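Minor capsid protein (Cafeteriavirus-dependent mavirus, PDB 6G42) forms, as a single jelly-roll capsid protein, the fivefold penton assembly that probably closes the vertices of the mavirus capsid. Local coordinates at residues 15-20 with 289-294; 60-65 with 102-107; 71-76 with 160-165; 213-218 with 231-236. One frame throughout, in Å; residues are numbered along the deposited sequence.

Overall arrangement
Contacts 1, 2 and 3 lie roughly in line along the long dimension of the folded chain; contact 4 lies off it. Contact 1 joins the end of strand 8-15 to the loop before strand 296-305 and encloses the other three in sequence. It touches contact 2 (L292 and L289 on K60 and I61), centres about 17 Å apart. Contacts 2 and 3 are about 21 Å apart between centres and alternate in sequence. Contact 4 lies about 36 Å from contact 3 between centres, across the chain's middle. Contacts 1 and 2 touch the second subunit, contacts 3 and 4 the third: Q294 and K60 meet D160, D161 and D165 of a neighbouring copy, one interface seen from two sides.

Contact 1 (15-20 with 289-294); sequences IKSNKQ and LTLLPQ
S17, just beyond strand 8-15, turns its hydroxyl onto the backbone of L292. OG donates to L292 O over 2.9 Å, tilted 29° from the carbonyl plane. This is the hydrogen bond that joins the two segments. With OG anti to the backbone N (chi1 -167°), the hydroxyl also comes to 4.0 Å from L291 CB. Weaker polar contacts link the backbones where N18 passes P293: the CA-H of each approaches the carbonyl of the other, N18 CA to P293 O at 3.5 Å and P293 CA to N18 O at 3.6 Å. P293 carries most of the packing, its CB 3.8 Å from K19 N at the start of helix 19-22. The apolar side-chain pair is looser, I15 CG2 lying 4.4 Å from L291 CD2, and L291 also packs on L21, A22 and V32. N18 serves as N-cap of the helix, its OD1 accepting from L21 N. K19 NZ makes a salt bridge to E177 of the second subunit, and Q294 NE2 bonds to D160 and D161 of that subunit. The chemistry thus divides: one hydroxyl-to-carbonyl bond, two CA-H...O contacts and proline packing join the segments, whereas K19 and Q294 reach the second subunit.

Contact 2 (60-65 with 102-107); sequences KIRLPL and YMYDYV
R62 lays its guanidinium flat on the ring of Y104, a cation-pi stack with centres 4.1 Å apart and planes at 17°. CG stands anti to the backbone N (chi1 -154°) and the chain runs extended to NE; NH1 lies over the ring centre while NH2 reaches back to Y104 CB at 3.6 Å. CH-pi contacts make the second group. P64 serves two tyrosines: CB covers the opposite face of Y104, 4.3 Å from its centroid, and CG sits over Y102, 3.8 Å from that centroid and 15° off the normal. Next along, L65 CB lies over the face of Y106, 4.0 Å from its centroid. Hydrogen bonds complete the join: L65 N donates to M103 O over 3.0 Å, and Y106 OH makes a weak bond to L65 O. Separately, D105 OD1 caps the start of helix 106-120, accepting from V107 N at 2.8 Å and hydrogen-bonded to N245 ND2. Outside the segments, R62 NE forms a salt bridge with D247 and Y102 OH bonds to D281. With a guanidinium stacked on one face and a proline CH on the other, Y104 probably gains both dispersion and electrostatic stabilisation where the end of strand 49-62 meets the start of helix 106-120.

Contact 3 (71-76 with 160-165); sequences HDYQVG and DDMRVD
Y73 and M162 make the tightly packed half. M162 SD lies over one face of the tyrosine ring, 3.9 Å from its centroid and 26° off the normal, a Met-aromatic contact; H71 CB covers the opposite face. The methionine bends at chi2 (-82°), placing SD over the ring, and at chi3 (-76°), placing CE 3.7 Å from V75 CG1. At the ring edge, Y73 OH donates to D165 OD2 over 2.7 Å, meeting the anti lone pair, with the carboxylate plane nearly perpendicular to the ring. H71 ND1 stands 3.0 Å from the same oxygen, and D165 OD1 has a salt bridge to K60 of the third subunit. M162 and V75 also pack on helix 106-120, through I113 and through T116 and L117. The outer half is looser and more polar. D161 OD2 accepts from D72 N over 3.1 Å, while the carboxylate of the exposed D72 comes within 4.4 Å of it, OD2 to OD2; this like-charge proximity may be eased by the D72 N-H on OD2 and by Q294 of the third subunit on OD1. The short helix 160-165, just after strand 154-158, thus packs on the loop and first residues leading into that strand's antiparallel partner, strand 74-79.

Contact 4 (213-218 with 231-236); sequences VSYELL and TGVFLT
V233 CG2 sits over the centre of one face of the Y215 ring, 3.5 Å from its centroid and 12° off the normal, a CH-pi contact. The ring is also met at its edge by G232 N, near the ring plane, and T231 OG1 approaches Y215 CD2 obliquely at 3.5 Å. The other methyl of V233, CG1, stands anti to the backbone N (chi1 178°) and turns instead to V213 CG1, which in turn contacts L235 CD2 at 3.9 Å. E216 and F234 cross at about a right angle, yet their carboxylate and ring planes are only 9° apart; E216 CD lies 3.8 Å from F234 CB. L218 adds its CD1, 3.6 Å from T231 O and 4.2 Å from F234 CE1. The backbones pair as a two-stranded antiparallel ribbon, 216-217 with 231-232, joined by a long connection without regular structure. E216 and G232 form its hydrogen-bonded pair, E216 N to G232 O 2.7 Å and G232 N to E216 O 3.1 Å; L217 and T231, non-hydrogen-bonded, point to one face and E216 to the other. E216 OE1 accepts from N12 ND2 and OE2 makes a salt bridge to K300 NZ, both of the third subunit. Within the chain, V213 and E216 rest on H263 of strand 248-264, F234 on V205 of strand 201-207, and L235 on L51 and V53 of strand 49-62.

Contact 1 (15-20 with 289-294)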
# COMPACT_ATOMS: atom_id res chain seq x y z
N ILE C 15 -22.98 -20.31 5.52
CA ILE C 15 -24.42 -20.04 5.56
C ILE C 15 -24.82 -19.59 4.17
O ILE C 15 -24.35 -18.56 3.70
CB ILE C 15 -24.81 -18.93 6.56
CG1 ILE C 15 -24.21 -19.18 7.94
CG2 ILE C 15 -26.33 -18.82 6.68
CD1 ILE C 15 -24.28 -17.96 8.85
N LYS C 16 -25.65 -20.38 3.51
CA LYS C 16 -26.40 -19.94 2.33
C LYS C 16 -27.72 -19.33 2.82
O LYS C 16 -28.20 -19.65 3.91
CB LYS C 16 -26.63 -21.11 1.37
CG LYS C 16 -27.15 -20.71 -0.01
CD LYS C 16 -26.59 -21.61 -1.11
CE LYS C 16 -27.11 -21.23 -2.50
NZ LYS C 16 -26.29 -20.15 -3.13
N SER C 17 -28.30 -18.45 2.01
CA SER C 17 -29.59 -17.83 2.33
C SER C 17 -30.53 -17.87 1.13
O SER C 17 -30.15 -18.28 0.03
CB SER C 17 -29.39 -16.39 2.81
OG SER C 17 -30.58 -15.89 3.40
N ASN C 18 -31.76 -17.44 1.36
CA ASN C 18 -32.78 -17.34 0.30
C ASN C 18 -33.89 -16.37 0.72
O ASN C 18 -33.88 -15.85 1.83
CB ASN C 18 -33.33 -18.73 -0.05
CG ASN C 18 -33.89 -19.47 1.16
OD1 ASN C 18 -34.80 -18.99 1.84
ND2 ASN C 18 -33.36 -20.67 1.43
N LYS C 19 -34.85 -16.14 -0.18
CA LYS C 19 -35.98 -15.24 0.07
C LYS C 19 -36.95 -15.72 1.16
O LYS C 19 -37.54 -14.90 1.87
CB LYS C 19 -36.75 -14.98 -1.23
CG LYS C 19 -37.75 -13.84 -1.13
CD LYS C 19 -38.24 -13.40 -2.50
CE LYS C 19 -39.46 -12.50 -2.38
NZ LYS C 19 -40.01 -12.12 -3.71
N GLN C 20 -37.11 -17.03 1.30
CA GLN C 20 -37.99 -17.61 2.34
C GLN C 20 -37.41 -17.48 3.75
O GLN C 20 -38.14 -17.22 4.69
CB GLN C 20 -38.28 -19.08 2.03
CG GLN C 20 -39.30 -19.28 0.92
CD GLN C 20 -39.48 -20.74 0.53
OE1 GLN C 20 -38.50 -21.46 0.34
NE2 GLN C 20 -40.73 -21.17 0.39
N LEU C 289 -26.01 -8.73 13.07
CA LEU C 289 -25.85 -8.75 11.62
C LEU C 289 -26.96 -9.62 11.01
O LEU C 289 -27.14 -10.77 11.43
CB LEU C 289 -24.47 -9.30 11.23
CG LEU C 289 -24.15 -9.41 9.73
CD1 LEU C 289 -24.11 -8.03 9.09
CD2 LEU C 289 -22.84 -10.15 9.52
N THR C 290 -27.68 -9.09 10.03
CA THR C 290 -28.85 -9.78 9.47
C THR C 290 -28.62 -10.24 8.03
O THR C 290 -27.82 -9.65 7.31
CB THR C 290 -30.13 -8.92 9.56
OG1 THR C 290 -29.98 -7.74 8.78
CG2 THR C 290 -30.42 -8.53 11.01
N LEU C 291 -29.33 -11.29 7.64
CA LEU C 291 -29.23 -11.88 6.30
C LEU C 291 -30.06 -11.12 5.25
O LEU C 291 -31.13 -10.57 5.55
CB LEU C 291 -29.70 -13.34 6.31
CG LEU C 291 -28.88 -14.33 7.14
CD1 LEU C 291 -29.63 -15.63 7.36
CD2 LEU C 291 -27.55 -14.60 6.47
N LEU C 292 -29.53 -11.09 4.02
CA LEU C 292 -30.31 -10.80 2.82
C LEU C 292 -30.61 -12.15 2.15
O LEU C 292 -30.04 -13.17 2.53
CB LEU C 292 -29.51 -9.91 1.86
CG LEU C 292 -29.03 -8.57 2.42
CD1 LEU C 292 -28.15 -7.85 1.42
CD2 LEU C 292 -30.21 -7.69 2.82
N PRO C 293 -31.52 -12.16 1.15
CA PRO C 293 -31.70 -13.39 0.38
C PRO C 293 -30.43 -13.88 -0.35
O PRO C 293 -30.26 -15.09 -0.54
CB PRO C 293 -32.79 -13.01 -0.63
CG PRO C 293 -33.55 -11.93 0.05
CD PRO C 293 -32.54 -11.15 0.82
N GLN C 294 -29.55 -12.94 -0.71
CA GLN C 294 -28.36 -13.20 -1.52
C GLN C 294 -27.08 -13.40 -0.68
O GLN C 294 -26.01 -13.61 -1.24
CB GLN C 294 -28.15 -12.04 -2.50
CG GLN C 294 -29.39 -11.66 -3.31
CD GLN C 294 -30.32 -10.67 -2.61
OE1 GLN C 294 -30.22 -10.45 -1.41
NE2 GLN C 294 -31.25 -10.09 -3.37

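Contact 2 (60-65 with 102-107)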
# COMPACT_ATOMS: atom_id res chain seq x y z
N LYS C 60 -22.25 -10.06 0.46
CA LYS C 60 -23.56 -9.48 0.17
C LYS C 60 -24.43 -9.32 1.42
O LYS C 60 -25.38 -10.08 1.66
CB LYS C 60 -24.28 -10.22 -0.95
CG LYS C 60 -23.39 -10.43 -2.15
CD LYS C 60 -24.14 -11.00 -3.33
CE LYS C 60 -23.16 -11.49 -4.36
NZ LYS C 60 -23.88 -11.90 -5.59
N ILE C 61 -24.07 -8.29 2.19
CA ILE C 61 -24.82 -7.83 3.35
C ILE C 61 -25.10 -6.35 3.21
O ILE C 61 -24.56 -5.69 2.32
CB ILE C 61 -24.03 -8.05 4.65
CG1 ILE C 61 -22.72 -7.25 4.61
CG2 ILE C 61 -23.75 -9.53 4.85
CD1 ILE C 61 -22.09 -7.08 5.97
N ARG C 62 -25.94 -5.82 4.11
CA ARG C 62 -26.25 -4.39 4.14
C ARG C 62 -25.87 -3.79 5.49
O ARG C 62 -26.07 -4.42 6.53
CB ARG C 62 -27.73 -4.15 3.87
CG ARG C 62 -28.01 -2.79 3.28
CD ARG C 62 -29.48 -2.41 3.35
NE ARG C 62 -29.75 -1.19 2.61
CZ ARG C 62 -30.90 -0.51 2.64
NH1 ARG C 62 -31.92 -0.92 3.40
NH2 ARG C 62 -31.04 0.60 1.91
N LEU C 63 -25.31 -2.59 5.47
CA LEU C 63 -24.92 -1.88 6.69
C LEU C 63 -25.39 -0.43 6.65
O LEU C 63 -25.39 0.19 5.58
CB LEU C 63 -23.40 -1.94 6.88
CG LEU C 63 -22.77 -3.30 7.17
CD1 LEU C 63 -21.25 -3.17 7.16
CD2 LEU C 63 -23.24 -3.88 8.50
N PRO C 64 -25.80 0.12 7.81
CA PRO C 64 -26.18 1.53 7.85
C PRO C 64 -24.99 2.47 7.78
O PRO C 64 -23.89 2.13 8.25
CB PRO C 64 -26.91 1.67 9.18
CG PRO C 64 -26.37 0.57 10.03
CD PRO C 64 -26.07 -0.56 9.09
N LEU C 65 -25.22 3.64 7.20
CA LEU C 65 -24.21 4.68 7.03
C LEU C 65 -24.29 5.81 8.07
O LEU C 65 -23.30 6.50 8.31
CB LEU C 65 -24.30 5.27 5.62
CG LEU C 65 -24.30 4.30 4.43
CD1 LEU C 65 -24.05 5.06 3.14
CD2 LEU C 65 -23.27 3.19 4.58
N TYR C 102 -31.83 4.19 11.62
CA TYR C 102 -30.67 4.34 10.73
C TYR C 102 -31.05 4.93 9.37
O TYR C 102 -32.20 4.86 8.95
CB TYR C 102 -30.02 2.98 10.47
CG TYR C 102 -29.38 2.31 11.67
CD1 TYR C 102 -28.23 2.83 12.26
CD2 TYR C 102 -29.89 1.12 12.18
CE1 TYR C 102 -27.63 2.21 13.35
CE2 TYR C 102 -29.31 0.48 13.26
CZ TYR C 102 -28.18 1.03 13.84
OH TYR C 102 -27.61 0.39 14.92
N MET C 103 -30.04 5.50 8.70
CA MET C 103 -30.13 5.89 7.28
C MET C 103 -29.02 5.17 6.52
O MET C 103 -28.05 4.70 7.11
CB MET C 103 -29.98 7.41 7.13
CG MET C 103 -31.14 8.19 7.72
SD MET C 103 -30.74 9.93 8.02
CE MET C 103 -30.45 10.50 6.34
N TYR C 104 -29.17 5.09 5.20
CA TYR C 104 -28.34 4.21 4.36
C TYR C 104 -27.68 4.88 3.14
O TYR C 104 -27.16 4.20 2.26
CB TYR C 104 -29.20 3.01 3.92
CG TYR C 104 -29.57 2.10 5.07
CD1 TYR C 104 -30.67 2.39 5.89
CD2 TYR C 104 -28.82 0.96 5.36
CE1 TYR C 104 -31.00 1.57 6.96
CE2 TYR C 104 -29.15 0.13 6.43
CZ TYR C 104 -30.24 0.44 7.22
OH TYR C 104 -30.56 -0.39 8.28
N ASP C 105 -27.65 6.21 3.12
CA ASP C 105 -27.15 6.97 1.97
C ASP C 105 -26.75 8.37 2.43
O ASP C 105 -27.56 9.10 3.01
CB ASP C 105 -28.24 7.04 0.89
CG ASP C 105 -27.72 7.52 -0.45
OD1 ASP C 105 -26.88 8.45 -0.51
OD2 ASP C 105 -28.16 6.96 -1.47
N TYR C 106 -25.50 8.76 2.15
CA TYR C 106 -25.00 10.09 2.54
C TYR C 106 -25.59 11.24 1.72
O TYR C 106 -25.47 12.40 2.13
CB TYR C 106 -23.46 10.14 2.52
CG TYR C 106 -22.83 9.31 3.62
CD1 TYR C 106 -23.09 9.58 4.97
CD2 TYR C 106 -22.00 8.23 3.33
CE1 TYR C 106 -22.54 8.81 5.98
CE2 TYR C 106 -21.45 7.46 4.33
CZ TYR C 106 -21.72 7.76 5.65
OH TYR C 106 -21.17 6.98 6.65
N VAL C 107 -26.22 10.92 0.59
CA VAL C 107 -27.01 11.90 -0.17
C VAL C 107 -28.18 12.38 0.69
O VAL C 107 -28.41 13.59 0.81
CB VAL C 107 -27.53 11.35 -1.52
CG1 VAL C 107 -28.40 12.38 -2.24
CG2 VAL C 107 -26.37 10.95 -2.43

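Contact 3 (71-76 with 160-165)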
# COMPACT_ATOMS: atom_id res chain seq x y z
N HIS C 71 -26.40 12.27 17.10
CA HIS C 71 -25.98 13.62 16.69
C HIS C 71 -27.06 14.67 17.02
O HIS C 71 -28.25 14.40 16.88
CB HIS C 71 -25.69 13.66 15.19
CG HIS C 71 -24.85 12.51 14.71
ND1 HIS C 71 -23.48 12.56 14.64
CD2 HIS C 71 -25.20 11.29 14.25
CE1 HIS C 71 -23.02 11.41 14.18
NE2 HIS C 71 -24.04 10.62 13.93
N ASP C 72 -26.62 15.85 17.44
CA ASP C 72 -27.50 17.00 17.71
C ASP C 72 -27.09 18.18 16.85
O ASP C 72 -26.45 19.12 17.32
CB ASP C 72 -27.46 17.38 19.19
CG ASP C 72 -27.95 16.28 20.11
OD1 ASP C 72 -29.01 15.67 19.83
OD2 ASP C 72 -27.29 16.02 21.14
N TYR C 73 -27.45 18.13 15.57
CA TYR C 73 -27.05 19.17 14.61
C TYR C 73 -27.97 20.38 14.68
O TYR C 73 -29.15 20.26 15.01
CB TYR C 73 -27.02 18.62 13.18
CG TYR C 73 -25.99 17.51 12.90
CD1 TYR C 73 -24.86 17.33 13.70
CD2 TYR C 73 -26.15 16.68 11.79
CE1 TYR C 73 -23.93 16.33 13.42
CE2 TYR C 73 -25.23 15.68 11.50
CZ TYR C 73 -24.13 15.50 12.32
OH TYR C 73 -23.22 14.51 12.04
N GLN C 74 -27.40 21.55 14.36
CA GLN C 74 -28.14 22.81 14.22
C GLN C 74 -27.45 23.69 13.19
O GLN C 74 -26.24 23.92 13.29
CB GLN C 74 -28.19 23.60 15.52
CG GLN C 74 -29.02 22.99 16.64
CD GLN C 74 -29.13 23.90 17.86
OE1 GLN C 74 -28.93 25.11 17.78
NE2 GLN C 74 -29.45 23.30 19.01
N VAL C 75 -28.21 24.18 12.21
CA VAL C 75 -27.72 25.21 11.29
C VAL C 75 -28.28 26.58 11.69
O VAL C 75 -29.17 26.67 12.54
CB VAL C 75 -28.03 24.92 9.80
CG1 VAL C 75 -27.24 23.71 9.33
CG2 VAL C 75 -29.52 24.73 9.54
N GLY C 76 -27.72 27.63 11.10
CA GLY C 76 -28.16 29.00 11.37
C GLY C 76 -27.70 29.97 10.30
O GLY C 76 -26.93 29.60 9.42
N ASP C 160 -21.57 22.96 17.27
CA ASP C 160 -20.36 22.18 17.55
C ASP C 160 -20.40 20.72 17.07
O ASP C 160 -19.36 20.17 16.73
CB ASP C 160 -20.00 22.23 19.04
CG ASP C 160 -18.55 21.84 19.31
OD1 ASP C 160 -17.65 22.32 18.57
OD2 ASP C 160 -18.31 21.05 20.24
N ASP C 161 -21.57 20.10 17.03
CA ASP C 161 -21.70 18.75 16.46
C ASP C 161 -21.51 18.75 14.94
O ASP C 161 -20.84 17.86 14.40
CB ASP C 161 -23.02 18.08 16.86
CG ASP C 161 -22.99 17.49 18.27
OD1 ASP C 161 -22.15 17.92 19.10
OD2 ASP C 161 -23.81 16.59 18.56
N MET C 162 -22.08 19.74 14.26
CA MET C 162 -21.87 19.95 12.82
C MET C 162 -20.41 20.29 12.52
O MET C 162 -19.80 19.71 11.62
CB MET C 162 -22.78 21.07 12.30
CG MET C 162 -24.24 20.68 12.16
SD MET C 162 -24.60 19.79 10.64
CE MET C 162 -24.55 21.13 9.46
N ARG C 163 -19.87 21.24 13.27
CA ARG C 163 -18.46 21.63 13.19
C ARG C 163 -17.53 20.42 13.17
O ARG C 163 -16.70 20.29 12.28
CB ARG C 163 -18.12 22.53 14.39
CG ARG C 163 -16.65 22.86 14.61
CD ARG C 163 -16.11 23.78 13.55
NE ARG C 163 -14.81 24.33 13.94
CZ ARG C 163 -13.62 23.85 13.59
NH1 ARG C 163 -13.50 22.76 12.82
NH2 ARG C 163 -12.52 24.46 14.03
N VAL C 164 -17.69 19.53 14.15
CA VAL C 164 -16.81 18.37 14.30
C VAL C 164 -16.97 17.39 13.13
O VAL C 164 -15.98 17.00 12.50
CB VAL C 164 -16.99 17.67 15.67
CG1 VAL C 164 -16.16 16.40 15.77
CG2 VAL C 164 -16.58 18.60 16.80
N ASP C 165 -18.21 17.01 12.84
CA ASP C 165 -18.47 15.99 11.81
C ASP C 165 -18.27 16.48 10.37
O ASP C 165 -18.10 15.65 9.47
CB ASP C 165 -19.87 15.39 11.99
CG ASP C 165 -19.96 14.50 13.23
OD1 ASP C 165 -18.96 14.32 13.96
OD2 ASP C 165 -21.06 13.97 13.49

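Contact 4 (213-218 with 231-236)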
# COMPACT_ATOMS: atom_id res chain seq x y z
N VAL C 213 -15.09 -21.16 26.23
CA VAL C 213 -13.97 -20.29 25.89
C VAL C 213 -13.84 -19.21 26.97
O VAL C 213 -14.83 -18.83 27.61
CB VAL C 213 -14.16 -19.68 24.47
CG1 VAL C 213 -15.30 -18.66 24.45
CG2 VAL C 213 -12.88 -19.05 23.96
N SER C 214 -12.62 -18.72 27.16
CA SER C 214 -12.37 -17.68 28.15
C SER C 214 -13.07 -16.38 27.74
O SER C 214 -13.07 -16.02 26.57
CB SER C 214 -10.87 -17.45 28.31
OG SER C 214 -10.61 -16.75 29.51
N TYR C 215 -13.67 -15.71 28.72
CA TYR C 215 -14.41 -14.48 28.48
C TYR C 215 -13.42 -13.32 28.47
O TYR C 215 -12.37 -13.40 29.08
CB TYR C 215 -15.43 -14.24 29.60
CG TYR C 215 -16.66 -15.14 29.60
CD1 TYR C 215 -16.54 -16.54 29.73
CD2 TYR C 215 -17.95 -14.60 29.52
CE1 TYR C 215 -17.66 -17.36 29.74
CE2 TYR C 215 -19.08 -15.42 29.54
CZ TYR C 215 -18.93 -16.79 29.65
OH TYR C 215 -20.04 -17.61 29.67
N GLU C 216 -13.77 -12.25 27.75
CA GLU C 216 -13.03 -10.98 27.84
C GLU C 216 -13.63 -10.17 28.99
O GLU C 216 -14.81 -10.29 29.29
CB GLU C 216 -13.12 -10.19 26.53
CG GLU C 216 -12.53 -10.88 25.29
CD GLU C 216 -12.22 -9.93 24.14
OE1 GLU C 216 -12.77 -8.81 24.10
OE2 GLU C 216 -11.41 -10.28 23.26
N LEU C 217 -12.80 -9.33 29.61
CA LEU C 217 -13.22 -8.51 30.75
C LEU C 217 -13.77 -7.18 30.25
O LEU C 217 -13.10 -6.50 29.48
CB LEU C 217 -12.06 -8.26 31.72
CG LEU C 217 -11.25 -9.48 32.19
CD1 LEU C 217 -10.22 -9.05 33.22
CD2 LEU C 217 -12.14 -10.58 32.76
N LEU C 218 -14.97 -6.81 30.71
CA LEU C 218 -15.72 -5.64 30.21
C LEU C 218 -15.92 -4.56 31.29
O LEU C 218 -15.83 -4.86 32.48
CB LEU C 218 -17.09 -6.09 29.68
CG LEU C 218 -17.15 -6.74 28.30
CD1 LEU C 218 -18.53 -7.33 28.05
CD2 LEU C 218 -16.80 -5.75 27.19
N THR C 231 -18.43 -9.43 32.08
CA THR C 231 -17.66 -10.26 31.15
C THR C 231 -18.45 -10.53 29.87
O THR C 231 -19.65 -10.25 29.79
CB THR C 231 -17.25 -11.61 31.79
OG1 THR C 231 -18.41 -12.37 32.14
CG2 THR C 231 -16.40 -11.39 33.04
N GLY C 232 -17.76 -11.07 28.87
CA GLY C 232 -18.39 -11.43 27.60
C GLY C 232 -17.51 -12.31 26.72
O GLY C 232 -16.28 -12.23 26.77
N VAL C 233 -18.16 -13.14 25.91
CA VAL C 233 -17.49 -14.04 24.97
C VAL C 233 -17.39 -13.35 23.62
O VAL C 233 -18.41 -13.05 22.99
CB VAL C 233 -18.26 -15.37 24.82
CG1 VAL C 233 -17.57 -16.28 23.81
CG2 VAL C 233 -18.37 -16.07 26.17
N PHE C 234 -16.16 -13.08 23.21
CA PHE C 234 -15.84 -12.41 21.95
C PHE C 234 -14.75 -13.26 21.29
O PHE C 234 -13.67 -13.41 21.86
CB PHE C 234 -15.29 -11.00 22.21
CG PHE C 234 -16.32 -10.00 22.69
CD1 PHE C 234 -16.93 -10.13 23.93
CD2 PHE C 234 -16.62 -8.87 21.92
CE1 PHE C 234 -17.86 -9.19 24.37
CE2 PHE C 234 -17.54 -7.93 22.37
CZ PHE C 234 -18.16 -8.09 23.59
N LEU C 235 -15.03 -13.82 20.11
CA LEU C 235 -14.07 -14.67 19.39
C LEU C 235 -13.16 -13.93 18.39
O LEU C 235 -12.04 -14.36 18.14
CB LEU C 235 -14.79 -15.81 18.68
CG LEU C 235 -15.65 -16.71 19.58
CD1 LEU C 235 -16.11 -17.93 18.79
CD2 LEU C 235 -14.91 -17.16 20.84
N THR C 236 -13.66 -12.85 17.81
CA THR C 236 -12.82 -11.90 17.07
C THR C 236 -13.49 -10.52 17.04
O THR C 236 -14.71 -10.41 17.20
CB THR C 236 -12.47 -12.39 15.64
OG1 THR C 236 -11.44 -11.57 15.07
CG2 THR C 236 -13.70 -12.40 14.72